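Long-range contacts in predicted metal-dependent hydrolase of the TIM-barrel fold (Lactobacillus casei, PDB 2QPX), which is of unknown function but, as a TIM-barrel protein holding two zinc ions, probably acts as a metal-dependent hydrolase of the amidohydrolase type: residues His18-Ile23 and Thr102-Asp107; Arg33-Ser38 and Leu54-Phe59; Thr84-Ile89 and Thr321-Tyr326; Lys96-Asp101 and Glu118-Pro123. All coordinates share one frame; numbering follows the deposited sequence.

Contact 1. Residues His18-Ile23 and Thr102-Asp107; sequences HCHFLI and TGFVPD. With ZN (zinc ion), chain B.
Phe21 packs against Thr102, Phe104 and Pro106 beyond the ends of two neighbouring strands of the TIM barrel, 14-19 and 95-101, where the His-X-His motif of amidohydrolases presents His18 and His20 to a zinc ion. The pairing illustrates how a metal-binding corner is backed by an adjacent loop. Starting at its root, Phe21 CB rests 3.9 Å from Pro106 CD, the two side chains crossing at about a right angle. CG lies anti to the carbonyl carbon (chi1 -66°), and the ring beyond it comes up to Phe104 and Thr102. Its CD2 comes edge-on to Phe104 O at 3.2 Å, near the ring plane. CE2 lies near the same oxygen and near Thr102 O, while CZ, at the tip, touches Thr102 CG2 at 3.7 Å. An alanine here would probably open a gap between the two loops, with the methyl of Thr102 losing its apolar mate and the carbonyl of Phe104 its aromatic edge. Ile23 CG2 meets Pro106 CG at 3.7 Å. On the metal side, Phe104 turns a ring edge to the face of His20, with centroids 5.4 Å apart and planes at 82°. In this T-shaped pair Phe104 packs against a zinc ligand, since His20 NE2 binds the ion with His18, Asp318, carboxylated Lys167 and a water. The other ring nitrogen is held too: His20 ND1 donates in the ring plane to a water at 3.0 Å, which also accepts from Phe21 N and donates to Phe104 O at 2.7 Å.

Contact 2. Residues Arg33-Ser38 and Leu54-Phe59; sequences RLAQVS and LAYHGF. With EDO (1,2-ethanediol), chain E.
Phe59 reaches from helix 54-66 to Leu34, Val37 and Ser38 at the end of helix 30-37, a pair of helices whose short segments approach to 9.2 Å at 138° between their directions. Apolar packing carries most of the contact. One side of the Phe59 ring does the touching: CD2 meets Leu34 CD2 at 3.8 Å and CE2 meets Ser38 CB at 3.5 Å. Val37 CG1 adds a contact to the same CE2, the two side chains crossing at about a right angle. One helical turn earlier, Tyr56 lays CD1 against Ala35 CA at 3.7 Å, and its CE1 lies close to Ala35 CB. Ala55 CB also touches Ser38 O at 3.6 Å.

Among the polar groups, Ser38 OG, set between the backbone N and the carbonyl carbon (chi1 74°), turns back on its own segment and donates to Ala35 O at 2.6 Å, tilted 19° from the carbonyl plane. That oxygen also accepts from Ser38 N, so two donors grip it where the helix ends. A water links Ser38, just past the helix end, to helix 54-66 by donating to Ser38 OG at 2.8 Å and accepting a weak bond from Tyr56 N. Tyr56 OH bonds to Asp31 of helix 30-37, and Ser38 O is taken by Arg53. His57 meets Trp355 of the second subunit edge-to-face, and its NE2 donates to the 1,2-ethanediol O2 at 3.0 Å, the diol probably coming from the crystallisation liquor. The chemistry implies that apolar packing dominates between the two segments, with a water and the Tyr56-Asp31 bond as polar ties between the helices.

Contact 3. Residues Thr84-Ile89 and Thr321-Tyr326; sequences TYNHRI and TYPEMY
Glu324 OE2 is gripped by two donors, Tyr85 OH across the contact and Arg30, which adds a salt bridge. The tyrosine bond is short, 2.6 Å from Tyr85 OH to Glu324 OE2, and its donor stands above the carboxylate plane, 60° out of it. A bend at chi2 (87°) turns Glu324 CD toward the phenol, and the nearby arginine is likely to keep the buried carboxylate ionised. Beside this polar pair, Pro323 packs against three residues of helix 79-92. Tyr85 CE2 touches Pro323 CG at 3.7 Å, with the side chains crossing at about a right angle. Ile89 brings CD1 to Pro323 CB at 3.8 Å, and the same methyl lies over one face of the Tyr85 ring, toward its rim. Asn86 OD1 sits 3.3 Å from Pro323 CB and has no polar partner in the model, whereas its side-chain ND2 bonds back to Tyr82 O. The example shows how a proline can dock on a helix. Around it, helix 54-66 supplies Ala63 against both Tyr85 and Glu324, and Tyr326 reaches strand 14-19 at Asp16 and Cys19.

Contact 4. Residues Lys96-Asp101 and Glu118-Pro123; sequences KELLID and ELVGIP
Strand residues Lys96-Leu98 and the turn Val120-Pro123 run at 89° to each other, closest where the CA atoms of Glu97 and Pro123 are 5.1 Å apart. Helix 113-120 gives way at Gly121, the first residue beyond it, whose positive phi (87°) swings the chain out of the helix and toward the sheet. Leu98 N donates to Pro123 O at 3.1 Å, and the same oxygen takes a CA-H...O contact from Glu97 CA at 3.4 Å. The pairing continues in strand 124-127, where Leu98 also bonds to Lys125 through the backbone.

Among the side chains, Ile122 packs against the strand backbone and Leu98. Its CB touches Lys96 O at 3.6 Å, and Pro123 CD comes to that same carbonyl at 3.4 Å. CG1 lies between the backbone N and the carbonyl carbon (chi1 54°), and beyond it CD1 reaches over the peptide link to Glu97 N, 3.6 Å away. The same CD1 meets Leu98 CD2 at 4.0 Å, the two side chains crossing at about a right angle. An alanine in place of Ile122 would probably open a gap over the Lys96-Glu97 peptide and leave Leu98 CD2 without the Ile122 CD1 contact. Leu98 turns its other methyl, CD1, to Val120 CG2 at 4.2 Å, and Phe90 of helix 79-92 touches both residues. Glu97 brings its CG close to Pro123 O. Strand 95-101, helix 113-120 and strand 124-127 thus form a beta-alpha-beta crossover, the repeating element of the TIM barrel, tied here where the helix hands the chain to its next parallel strand.

In the fold
The four contacts show how chemistry follows place in the fold. Contacts 2 and 3 are buried helix packing, and they adjoin where Phe59 meets Met325; contact 3 adds a buried charged pair, whereas contact 2 is mostly apolar between its segments, with one bridging water. Contacts 1 and 4 are partly buried and share neighbouring strands 14-19 and 95-101, joined by backbone bonds between Cys19 and both Leu99 and Asp101. Contact 1 lies at the zinc end and mixes aromatic, metal and water chemistry, while contact 4 lies farther from the metal and is mostly backbone and aliphatic. Arg33 NH2 to Asp107 O links contacts 1 and 2, and Tyr326 OH to His20 O links contacts 1 and 3.

Contact 1. Residues His18-Ile23 and Thr102-Asp107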
# COMPACT_ATOMS: atom_id res chain seq x y z
N HIS A 18 -12.38 20.57 7.54
CA HIS A 18 -11.94 20.01 8.78
C HIS A 18 -10.61 20.60 9.20
O HIS A 18 -9.57 20.31 8.58
CB HIS A 18 -11.81 18.49 8.70
CG HIS A 18 -11.27 17.91 9.97
ND1 HIS A 18 -12.05 17.66 11.08
CD2 HIS A 18 -10.00 17.61 10.33
CE1 HIS A 18 -11.29 17.20 12.06
NE2 HIS A 18 -10.04 17.18 11.64
N CYS A 19 -10.62 21.36 10.30
CA CYS A 19 -9.41 21.97 10.82
C CYS A 19 -9.62 22.28 12.30
O CYS A 19 -10.60 21.85 12.90
CB CYS A 19 -9.02 23.19 9.96
SG CYS A 19 -10.33 24.44 9.87
N HIS A 20 -8.70 23.04 12.88
CA HIS A 20 -8.57 23.13 14.33
C HIS A 20 -8.18 24.55 14.79
O HIS A 20 -7.72 25.41 14.01
CB HIS A 20 -7.54 22.11 14.80
CG HIS A 20 -7.98 20.69 14.61
ND1 HIS A 20 -9.00 20.13 15.35
CD2 HIS A 20 -7.55 19.71 13.77
CE1 HIS A 20 -9.21 18.88 14.94
NE2 HIS A 20 -8.33 18.59 13.99
N PHE A 21 -8.40 24.81 16.07
CA PHE A 21 -8.12 26.11 16.64
C PHE A 21 -6.67 26.54 16.44
O PHE A 21 -5.72 25.74 16.51
CB PHE A 21 -8.31 26.10 18.14
CG PHE A 21 -9.71 25.89 18.61
CD1 PHE A 21 -10.72 26.75 18.31
CD2 PHE A 21 -10.01 24.79 19.40
CE1 PHE A 21 -12.01 26.56 18.82
CE2 PHE A 21 -11.29 24.60 19.88
CZ PHE A 21 -12.28 25.49 19.59
N LEU A 22 -6.52 27.85 16.24
CA LEU A 22 -5.23 28.52 16.35
C LEU A 22 -4.89 28.84 17.80
O LEU A 22 -5.77 28.84 18.66
CB LEU A 22 -5.23 29.82 15.50
CG LEU A 22 -5.46 29.65 14.00
CD1 LEU A 22 -5.84 31.02 13.37
CD2 LEU A 22 -4.19 29.12 13.34
N ILE A 23 -3.61 29.15 18.04
CA ILE A 23 -3.15 29.60 19.34
C ILE A 23 -2.83 31.09 19.33
O ILE A 23 -2.72 31.73 18.30
CB ILE A 23 -1.93 28.78 19.84
CG1 ILE A 23 -0.64 29.14 19.09
CG2 ILE A 23 -2.26 27.25 19.85
CD1 ILE A 23 0.63 28.57 19.73
N THR A 102 -14.07 21.39 17.35
CA THR A 102 -13.78 22.11 18.57
C THR A 102 -13.39 21.15 19.73
O THR A 102 -13.17 21.60 20.85
CB THR A 102 -14.97 22.99 18.99
OG1 THR A 102 -16.12 22.16 19.15
CG2 THR A 102 -15.26 24.09 17.98
N GLY A 103 -13.29 19.85 19.46
CA GLY A 103 -12.92 18.87 20.47
C GLY A 103 -11.42 18.73 20.73
O GLY A 103 -11.03 18.12 21.71
N PHE A 104 -10.57 19.28 19.86
CA PHE A 104 -9.12 19.36 20.10
C PHE A 104 -8.75 20.77 20.55
O PHE A 104 -9.08 21.74 19.88
CB PHE A 104 -8.33 19.05 18.83
CG PHE A 104 -6.85 19.36 18.94
CD1 PHE A 104 -6.05 18.69 19.82
CD2 PHE A 104 -6.29 20.42 18.21
CE1 PHE A 104 -4.72 19.01 19.95
CE2 PHE A 104 -4.97 20.73 18.32
CZ PHE A 104 -4.19 20.05 19.21
N VAL A 105 -8.06 20.86 21.68
CA VAL A 105 -7.69 22.16 22.23
C VAL A 105 -6.18 22.23 22.37
O VAL A 105 -5.59 21.57 23.23
CB VAL A 105 -8.35 22.38 23.59
CG1 VAL A 105 -7.89 23.73 24.19
CG2 VAL A 105 -9.87 22.34 23.46
N PRO A 106 -5.52 23.02 21.50
CA PRO A 106 -4.06 23.16 21.65
C PRO A 106 -3.76 24.04 22.85
O PRO A 106 -4.62 24.82 23.27
CB PRO A 106 -3.64 23.86 20.35
CG PRO A 106 -4.86 24.65 19.94
CD PRO A 106 -6.05 23.83 20.40
N ASP A 107 -2.55 23.95 23.38
CA ASP A 107 -2.17 24.82 24.50
C ASP A 107 -2.16 26.27 24.07
O ASP A 107 -1.74 26.58 22.96
CB ASP A 107 -0.78 24.44 25.01
CG ASP A 107 -0.72 23.11 25.71
OD1 ASP A 107 -1.75 22.56 26.11
OD2 ASP A 107 0.41 22.60 25.84
ZN ZN B . -8.39 16.82 12.90
O HOH W 1 -9.53 22.36 17.27
O HOH W 2 -6.88 15.43 13.18

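Contact 2. Residues Arg33-Ser38 and Leu54-Phe59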
# COMPACT_ATOMS: atom_id res chain seq x y z
N ARG A 33 7.10 25.81 18.84
CA ARG A 33 5.68 25.46 18.67
C ARG A 33 5.37 25.06 17.23
O ARG A 33 4.54 24.17 16.99
CB ARG A 33 4.73 26.58 19.16
CG ARG A 33 4.75 26.81 20.68
CD ARG A 33 4.17 25.64 21.50
NE ARG A 33 2.74 25.34 21.26
CZ ARG A 33 1.71 25.86 21.93
NH1 ARG A 33 1.89 26.72 22.91
NH2 ARG A 33 0.50 25.46 21.64
N LEU A 34 5.97 25.72 16.27
CA LEU A 34 5.85 25.34 14.87
C LEU A 34 6.41 23.92 14.66
O LEU A 34 5.79 23.08 13.99
CB LEU A 34 6.59 26.34 13.95
CG LEU A 34 5.83 27.58 13.56
CD1 LEU A 34 6.79 28.70 13.00
CD2 LEU A 34 4.66 27.25 12.57
N ALA A 35 7.58 23.65 15.21
CA ALA A 35 8.15 22.30 15.13
C ALA A 35 7.24 21.27 15.78
O ALA A 35 6.95 20.23 15.20
CB ALA A 35 9.56 22.28 15.74
N GLN A 36 6.72 21.58 16.96
CA GLN A 36 5.93 20.61 17.70
C GLN A 36 4.62 20.29 16.94
O GLN A 36 4.22 19.12 16.91
CB GLN A 36 5.67 21.11 19.13
CG GLN A 36 6.95 21.11 19.97
CD GLN A 36 6.88 21.98 21.25
OE1 GLN A 36 5.95 22.73 21.43
NE2 GLN A 36 7.89 21.86 22.12
N VAL A 37 4.00 21.28 16.27
CA VAL A 37 2.76 21.03 15.58
C VAL A 37 2.96 20.40 14.19
O VAL A 37 2.01 19.86 13.61
CB VAL A 37 1.88 22.31 15.52
CG1 VAL A 37 2.32 23.25 14.39
CG2 VAL A 37 0.38 21.91 15.38
N SER A 38 4.20 20.39 13.71
CA SER A 38 4.53 19.86 12.39
C SER A 38 4.54 18.34 12.32
O SER A 38 4.79 17.78 11.24
CB SER A 38 5.88 20.39 11.91
OG SER A 38 6.96 19.78 12.59
N LEU A 54 10.66 17.08 6.56
CA LEU A 54 10.40 18.13 5.60
C LEU A 54 9.31 19.11 6.05
O LEU A 54 9.41 20.32 5.74
CB LEU A 54 10.06 17.54 4.23
CG LEU A 54 10.14 18.51 3.05
CD1 LEU A 54 11.57 19.12 2.93
CD2 LEU A 54 9.77 17.83 1.72
N ALA A 55 8.30 18.66 6.79
CA ALA A 55 7.17 19.52 7.15
C ALA A 55 7.64 20.79 7.88
O ALA A 55 7.17 21.88 7.60
CB ALA A 55 6.14 18.76 8.03
N TYR A 56 8.53 20.62 8.85
CA TYR A 56 9.04 21.76 9.60
C TYR A 56 9.68 22.77 8.66
O TYR A 56 9.46 24.00 8.81
CB TYR A 56 10.01 21.31 10.68
CG TYR A 56 10.79 22.42 11.36
CD1 TYR A 56 10.17 23.33 12.19
CD2 TYR A 56 12.14 22.54 11.15
CE1 TYR A 56 10.92 24.34 12.81
CE2 TYR A 56 12.88 23.51 11.74
CZ TYR A 56 12.28 24.40 12.59
OH TYR A 56 13.06 25.41 13.19
N HIS A 57 10.48 22.27 7.74
CA HIS A 57 11.10 23.18 6.76
C HIS A 57 10.11 23.89 5.87
O HIS A 57 10.32 25.08 5.53
CB HIS A 57 12.18 22.46 5.99
CG HIS A 57 13.32 22.07 6.87
ND1 HIS A 57 14.43 22.87 7.05
CD2 HIS A 57 13.49 21.00 7.70
CE1 HIS A 57 15.24 22.30 7.92
NE2 HIS A 57 14.70 21.16 8.33
N GLY A 58 9.03 23.23 5.50
CA GLY A 58 7.93 23.89 4.80
C GLY A 58 7.31 24.98 5.62
O GLY A 58 7.02 26.05 5.11
N PHE A 59 7.10 24.72 6.90
CA PHE A 59 6.54 25.75 7.78
C PHE A 59 7.46 26.94 7.86
O PHE A 59 7.02 28.09 7.80
CB PHE A 59 6.36 25.25 9.22
CG PHE A 59 5.18 24.32 9.45
CD1 PHE A 59 4.38 23.86 8.43
CD2 PHE A 59 4.91 23.93 10.73
CE1 PHE A 59 3.33 22.99 8.70
CE2 PHE A 59 3.86 23.07 11.01
CZ PHE A 59 3.08 22.60 9.99
C1 EDO E . 16.92 21.47 11.49
O1 EDO E . 17.19 21.24 12.86
C2 EDO E . 17.88 20.54 10.74
O2 EDO E . 17.25 20.08 9.55
O HOH W 3 8.55 18.15 11.02

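Contact 3. Residues Thr84-Ile89 and Thr321-Tyr326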
# COMPACT_ATOMS: atom_id res chain seq x y z
N THR A 84 -2.89 40.67 10.91
CA THR A 84 -2.30 40.97 9.61
C THR A 84 -1.65 39.74 8.97
O THR A 84 -1.88 39.43 7.81
CB THR A 84 -1.23 42.10 9.73
OG1 THR A 84 -1.88 43.30 10.17
CG2 THR A 84 -0.53 42.36 8.40
N TYR A 85 -0.89 39.05 9.79
CA TYR A 85 -0.14 37.86 9.35
C TYR A 85 -1.07 36.72 8.92
O TYR A 85 -0.92 36.14 7.84
CB TYR A 85 0.77 37.40 10.48
CG TYR A 85 1.71 36.27 10.12
CD1 TYR A 85 2.65 36.42 9.10
CD2 TYR A 85 1.64 35.05 10.78
CE1 TYR A 85 3.51 35.40 8.76
CE2 TYR A 85 2.51 34.01 10.43
CZ TYR A 85 3.44 34.20 9.42
OH TYR A 85 4.29 33.16 9.06
N ASN A 86 -2.06 36.42 9.76
CA ASN A 86 -3.10 35.45 9.39
C ASN A 86 -3.82 35.86 8.09
O ASN A 86 -4.02 35.05 7.19
CB ASN A 86 -4.07 35.21 10.54
CG ASN A 86 -3.52 34.23 11.55
OD1 ASN A 86 -3.69 33.01 11.40
ND2 ASN A 86 -2.83 34.73 12.58
N HIS A 87 -4.23 37.14 8.00
CA HIS A 87 -4.89 37.61 6.80
C HIS A 87 -4.02 37.38 5.55
O HIS A 87 -4.53 37.04 4.49
CB HIS A 87 -5.30 39.09 6.93
CG HIS A 87 -6.60 39.32 7.61
ND1 HIS A 87 -6.85 38.91 8.90
CD2 HIS A 87 -7.70 40.01 7.22
CE1 HIS A 87 -8.07 39.28 9.25
NE2 HIS A 87 -8.61 39.95 8.24
N ARG A 88 -2.72 37.59 5.67
CA ARG A 88 -1.82 37.42 4.52
C ARG A 88 -1.82 35.99 4.00
O ARG A 88 -1.94 35.75 2.81
CB ARG A 88 -0.38 37.77 4.89
CG ARG A 88 -0.08 39.21 5.05
CD ARG A 88 1.41 39.39 5.36
NE ARG A 88 1.71 40.79 5.49
CZ ARG A 88 2.91 41.27 5.74
NH1 ARG A 88 3.96 40.48 5.88
NH2 ARG A 88 3.05 42.59 5.82
N ILE A 89 -1.77 35.03 4.93
CA ILE A 89 -1.69 33.62 4.55
C ILE A 89 -3.02 33.10 4.07
O ILE A 89 -3.12 32.52 3.00
CB ILE A 89 -1.10 32.77 5.69
CG1 ILE A 89 0.36 33.17 5.92
CG2 ILE A 89 -1.24 31.22 5.42
CD1 ILE A 89 1.02 32.58 7.17
N THR A 321 -3.20 25.58 15.29
CA THR A 321 -2.15 26.31 16.01
C THR A 321 -1.66 27.58 15.31
O THR A 321 -1.80 28.67 15.85
CB THR A 321 -0.97 25.33 16.38
OG1 THR A 321 -1.47 24.27 17.20
CG2 THR A 321 0.17 26.07 17.14
N TYR A 322 -1.11 27.45 14.11
CA TYR A 322 -0.55 28.54 13.37
C TYR A 322 -0.92 28.53 11.92
O TYR A 322 -1.11 27.48 11.32
CB TYR A 322 0.98 28.49 13.50
CG TYR A 322 1.61 28.94 14.82
CD1 TYR A 322 1.15 30.05 15.51
CD2 TYR A 322 2.72 28.28 15.32
CE1 TYR A 322 1.81 30.50 16.65
CE2 TYR A 322 3.39 28.73 16.44
CZ TYR A 322 2.92 29.84 17.12
OH TYR A 322 3.63 30.24 18.22
N PRO A 323 -0.98 29.72 11.30
CA PRO A 323 -1.41 29.80 9.90
C PRO A 323 -0.49 29.12 8.91
O PRO A 323 -0.95 28.73 7.84
CB PRO A 323 -1.54 31.30 9.64
CG PRO A 323 -0.58 31.93 10.64
CD PRO A 323 -0.74 31.07 11.88
N GLU A 324 0.78 28.95 9.26
CA GLU A 324 1.69 28.20 8.37
C GLU A 324 1.19 26.79 8.06
O GLU A 324 1.43 26.29 6.96
CB GLU A 324 3.09 28.08 8.96
CG GLU A 324 3.85 29.37 9.06
CD GLU A 324 3.62 30.18 10.35
OE1 GLU A 324 2.62 29.98 11.06
OE2 GLU A 324 4.42 31.11 10.59
N MSE A 325 0.56 26.14 9.04
CA MSE A 325 0.13 24.78 8.81
C MSE A 325 -1.05 24.79 7.84
O MSE A 325 -1.17 23.89 7.01
CB MSE A 325 -0.22 24.08 10.11
CG MSE A 325 -0.59 22.59 9.98
SE MSE A 325 -0.70 21.72 11.68
CE MSE A 325 -1.22 19.93 11.04
N TYR A 326 -1.95 25.78 7.98
CA TYR A 326 -3.00 25.95 7.00
C TYR A 326 -2.43 26.24 5.60
O TYR A 326 -2.86 25.63 4.58
CB TYR A 326 -3.91 27.11 7.41
CG TYR A 326 -4.92 26.78 8.51
CD1 TYR A 326 -4.62 26.90 9.85
CD2 TYR A 326 -6.20 26.32 8.17
CE1 TYR A 326 -5.56 26.60 10.82
CE2 TYR A 326 -7.16 26.02 9.13
CZ TYR A 326 -6.84 26.18 10.44
OH TYR A 326 -7.81 25.89 11.35

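Contact 4. Residues Lys96-Asp101 and Glu118-Pro123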
# COMPACT_ATOMS: atom_id res chain seq x y z
N LYS A 96 -11.86 30.59 2.17
CA LYS A 96 -13.12 31.32 2.36
C LYS A 96 -13.94 30.91 3.57
O LYS A 96 -14.83 31.63 3.97
CB LYS A 96 -13.98 31.27 1.09
CG LYS A 96 -13.34 31.97 -0.11
CD LYS A 96 -13.09 33.45 0.11
CE LYS A 96 -12.44 34.04 -1.15
NZ LYS A 96 -12.26 35.50 -0.99
N GLU A 97 -13.66 29.75 4.17
CA GLU A 97 -14.37 29.33 5.39
C GLU A 97 -13.55 28.24 6.07
O GLU A 97 -12.93 27.45 5.37
CB GLU A 97 -15.78 28.83 5.08
CG GLU A 97 -16.64 28.65 6.31
CD GLU A 97 -18.02 28.15 6.04
OE1 GLU A 97 -18.20 27.44 5.04
OE2 GLU A 97 -18.91 28.50 6.86
N LEU A 98 -13.59 28.21 7.40
CA LEU A 98 -13.03 27.15 8.21
C LEU A 98 -14.12 26.47 9.00
O LEU A 98 -14.91 27.14 9.66
CB LEU A 98 -12.02 27.70 9.20
CG LEU A 98 -10.87 28.57 8.63
CD1 LEU A 98 -9.92 28.97 9.79
CD2 LEU A 98 -10.16 27.97 7.41
N LEU A 99 -14.14 25.13 8.97
CA LEU A 99 -15.00 24.35 9.86
C LEU A 99 -14.08 23.67 10.88
O LEU A 99 -13.33 22.76 10.54
CB LEU A 99 -15.85 23.34 9.09
CG LEU A 99 -16.55 23.82 7.82
CD1 LEU A 99 -17.45 22.72 7.22
CD2 LEU A 99 -17.33 25.09 8.10
N ILE A 100 -14.14 24.13 12.13
CA ILE A 100 -13.23 23.73 13.19
C ILE A 100 -13.89 22.66 14.09
O ILE A 100 -14.98 22.85 14.64
CB ILE A 100 -12.80 24.90 14.06
CG1 ILE A 100 -11.83 25.81 13.24
CG2 ILE A 100 -12.17 24.43 15.37
CD1 ILE A 100 -11.30 27.05 13.94
N ASP A 101 -13.20 21.53 14.19
CA ASP A 101 -13.52 20.48 15.16
C ASP A 101 -13.10 21.01 16.53
O ASP A 101 -11.91 21.11 16.85
CB ASP A 101 -12.77 19.20 14.78
CG ASP A 101 -12.78 18.14 15.87
OD1 ASP A 101 -13.36 18.28 16.96
OD2 ASP A 101 -12.13 17.13 15.56
N GLU A 118 -12.37 36.93 13.15
CA GLU A 118 -11.75 38.28 13.04
C GLU A 118 -10.26 38.16 12.69
O GLU A 118 -9.71 38.93 11.87
CB GLU A 118 -11.92 39.12 14.32
CG GLU A 118 -10.99 40.38 14.30
CD GLU A 118 -11.22 41.43 15.39
OE1 GLU A 118 -12.30 41.35 16.06
OE2 GLU A 118 -10.34 42.32 15.53
N LEU A 119 -9.59 37.22 13.33
CA LEU A 119 -8.18 36.99 13.15
C LEU A 119 -7.83 36.59 11.72
O LEU A 119 -6.85 37.09 11.14
CB LEU A 119 -7.74 35.90 14.14
CG LEU A 119 -6.27 35.62 14.13
CD1 LEU A 119 -5.45 36.84 14.77
CD2 LEU A 119 -6.02 34.29 14.84
N VAL A 120 -8.61 35.68 11.13
CA VAL A 120 -8.29 35.09 9.84
C VAL A 120 -8.99 35.78 8.68
O VAL A 120 -8.59 35.61 7.53
CB VAL A 120 -8.52 33.54 9.87
CG1 VAL A 120 -7.67 32.88 10.97
CG2 VAL A 120 -10.00 33.17 10.01
N GLY A 121 -10.07 36.51 8.98
CA GLY A 121 -10.79 37.30 7.99
C GLY A 121 -11.89 36.62 7.19
O GLY A 121 -12.35 37.16 6.17
N ILE A 122 -12.31 35.44 7.67
CA ILE A 122 -13.30 34.63 6.98
C ILE A 122 -14.17 33.95 8.03
O ILE A 122 -13.78 33.83 9.18
CB ILE A 122 -12.63 33.58 6.03
CG1 ILE A 122 -11.61 32.71 6.77
CG2 ILE A 122 -11.97 34.28 4.80
CD1 ILE A 122 -11.04 31.54 5.96
N PRO A 123 -15.36 33.49 7.62
CA PRO A 123 -16.22 32.80 8.58
C PRO A 123 -15.65 31.48 9.10
O PRO A 123 -14.94 30.77 8.39
CB PRO A 123 -17.51 32.56 7.80
CG PRO A 123 -17.14 32.72 6.36
CD PRO A 123 -16.02 33.70 6.32